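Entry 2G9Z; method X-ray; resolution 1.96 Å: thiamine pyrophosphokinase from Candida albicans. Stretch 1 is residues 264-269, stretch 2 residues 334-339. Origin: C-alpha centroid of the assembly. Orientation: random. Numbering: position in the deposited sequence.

Stretch 1 (264-269) LMFHKD
Stretch 2, residues 334-339: NIEIDV

Residues 264-269 and 334-339 belong to one chain and meet where the second stretch leaves a β-strand. Residues 334-336 are the end of that strand, which begins earlier in the chain, with phi/psi of -120/143 at N334, -128/126 at I335 and -66/141 at E336; I337 (-126/143) and D338 (-155/77) stay extended beyond it. In the first stretch, L264 (-64/-20) and M265 (-63/-39) have compact backbones, F266 (-123/-2) makes the transition, and H267 (-127/90), K268 (-39/125) and D269 (-31/124) open out. The contact buries 355 Å², both sides summed.

Backbone pairing fixes the register. The CA atoms of F266 and I337 lie 5.2 Å apart and those of H267 and D338 5.4 Å apart, so the two chains advance in the same direction here. A single parallel bridge joins H267 and D338, made by two hydrogen bonds that both use D338: its N donates to F266 O (3.0 Å, 162° at the hydrogen), and its O accepts from K268 N (3.2 Å, 150°). H267 thus sits between the two residues that bond to D338, as expected of a parallel bridge. F266 O is also approached by I337 CA at 3.5 Å in a CA-H...O contact with an angle of 143°, so one carbonyl faces two successive residues of the opposing backbone.

A water reinforces this pairing. It donates to F266 O (3.2 Å from the water O) and to E336 O (2.8 Å from the water O), linking the two stretches through carbonyls that could not bond directly to each other. The same water O lies 2.8 Å from H267 ND1 in a further hydrogen bond. The H267 side chain (chi1 -174°, t; chi2 60°) starts away from the second stretch, and its NE2 is hydrogen-bonded elsewhere in the structure.

Apolar packing centres on F266, which is buried and has 94 Å² covered by the other stretch. Its CB leaves sideways, and chi1 of 57° (p) with chi2 of -82° carries the ring back along the strand. There F266 CE2 comes within 3.6 Å of I335 CG2, and F266 CD2 lies 3.7 Å from E336 O, which meets the ring at its edge, near the plane. Nearer the backbone, F266 CB is 4.3 Å from I337 CG1. Both isoleucines adopt the m,t rotamer, with I335 CB directed toward the first stretch and I337 CB sideways.

Polar side chains gather at the exposed end. K268 directs its CA-to-CB bond toward the second stretch, and its chi angles are t,t,m,t; its CB lies 3.2 Å from D338 O and 3.7 Å from D338 OD2. D338 (chi1 -171°, t; chi2 63°) starts sideways, but its end comes nearer. The opposite charges remain 4.1 Å apart between K268 NZ and D338 OD2, beyond a salt bridge. Farther along, K268 CE approaches V339 C at 3.9 Å, while V339 (chi1 61°, p) directs its CB away.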

# COMPACT_ATOMS: atom_id res chain seq x y z
N LEU A 264 8.84 8.72 22.66
CA LEU A 264 10.11 8.00 22.70
C LEU A 264 9.87 6.50 22.63
O LEU A 264 10.76 5.73 22.28
CB LEU A 264 10.88 8.33 23.98
CG LEU A 264 11.38 9.78 24.04
CD1 LEU A 264 11.95 10.08 25.42
CD2 LEU A 264 12.43 9.98 22.95
N MET A 265 8.65 6.09 22.96
CA MET A 265 8.28 4.68 22.92
C MET A 265 8.37 4.10 21.52
O MET A 265 8.79 2.95 21.34
CB MET A 265 6.86 4.49 23.43
CG MET A 265 6.58 5.08 24.79
SD MET A 265 4.82 5.06 25.06
CE MET A 265 4.62 3.48 25.85
N PHE A 266 7.97 4.87 20.51
CA PHE A 266 7.99 4.39 19.13
C PHE A 266 8.81 5.22 18.16
O PHE A 266 8.92 4.89 16.98
CB PHE A 266 6.56 4.26 18.59
CG PHE A 266 5.77 5.54 18.64
CD1 PHE A 266 5.15 5.95 19.81
CD2 PHE A 266 5.66 6.35 17.51
CE1 PHE A 266 4.42 7.14 19.86
CE2 PHE A 266 4.94 7.54 17.55
CZ PHE A 266 4.31 7.94 18.73
N HIS A 267 9.38 6.31 18.65
CA HIS A 267 10.18 7.18 17.80
C HIS A 267 11.55 7.42 18.42
O HIS A 267 11.74 8.35 19.20
CB HIS A 267 9.47 8.52 17.60
CG HIS A 267 10.16 9.43 16.63
ND1 HIS A 267 10.39 9.08 15.31
CD2 HIS A 267 10.67 10.67 16.78
CE1 HIS A 267 11.01 10.07 14.70
NE2 HIS A 267 11.19 11.05 15.57
N LYS A 268 12.50 6.55 18.06
CA LYS A 268 13.87 6.63 18.55
C LYS A 268 14.28 8.09 18.60
O LYS A 268 14.18 8.80 17.60
CB LYS A 268 14.79 5.85 17.61
CG LYS A 268 16.24 5.76 18.05
CD LYS A 268 16.98 4.74 17.21
CE LYS A 268 16.37 3.35 17.38
NZ LYS A 268 16.98 2.33 16.48
N ASP A 269 14.72 8.54 19.77
CA ASP A 269 15.12 9.93 19.96
C ASP A 269 15.68 10.57 18.70
O ASP A 269 16.64 10.07 18.11
CB ASP A 269 16.14 10.06 21.08
CG ASP A 269 16.54 11.49 21.32
OD1 ASP A 269 15.63 12.33 21.48
OD2 ASP A 269 17.76 11.79 21.34
N ASN A 334 -1.73 5.67 9.79
CA ASN A 334 -0.47 4.96 9.94
C ASN A 334 0.44 5.87 10.74
O ASN A 334 0.39 7.09 10.59
CB ASN A 334 0.18 4.66 8.58
CG ASN A 334 0.71 5.90 7.89
OD1 ASN A 334 -0.05 6.79 7.52
ND2 ASN A 334 2.02 5.96 7.71
N ILE A 335 1.24 5.27 11.61
CA ILE A 335 2.19 6.02 12.40
C ILE A 335 3.52 5.32 12.20
O ILE A 335 3.62 4.11 12.41
CB ILE A 335 1.84 6.00 13.90
CG1 ILE A 335 0.52 6.75 14.14
CG2 ILE A 335 2.97 6.65 14.70
CD1 ILE A 335 0.10 6.79 15.61
N GLU A 336 4.53 6.07 11.79
CA GLU A 336 5.85 5.49 11.56
C GLU A 336 6.45 5.02 12.88
O GLU A 336 6.29 5.67 13.92
CB GLU A 336 6.77 6.52 10.90
CG GLU A 336 8.17 6.01 10.63
CD GLU A 336 8.91 6.85 9.61
OE1 GLU A 336 9.05 8.07 9.83
OE2 GLU A 336 9.35 6.29 8.58
N ILE A 337 7.12 3.89 12.83
CA ILE A 337 7.76 3.33 14.02
C ILE A 337 9.22 3.07 13.71
O ILE A 337 9.57 2.67 12.60
CB ILE A 337 7.12 1.99 14.45
CG1 ILE A 337 5.67 2.21 14.87
CG2 ILE A 337 7.91 1.39 15.61
CD1 ILE A 337 4.96 0.93 15.28
N ASP A 338 10.07 3.29 14.70
CA ASP A 338 11.50 3.05 14.56
C ASP A 338 12.04 2.81 15.96
O ASP A 338 12.66 3.69 16.57
CB ASP A 338 12.20 4.25 13.93
CG ASP A 338 13.65 3.95 13.57
OD1 ASP A 338 13.88 3.06 12.72
OD2 ASP A 338 14.55 4.60 14.14
N VAL A 339 11.78 1.61 16.48
CA VAL A 339 12.23 1.22 17.81
C VAL A 339 13.63 0.60 17.74
O VAL A 339 13.84 -0.51 18.28
CB VAL A 339 11.22 0.22 18.45
CG1 VAL A 339 11.12 -1.05 17.61
CG2 VAL A 339 11.63 -0.10 19.89
O HOH W 1 8.62 7.01 14.57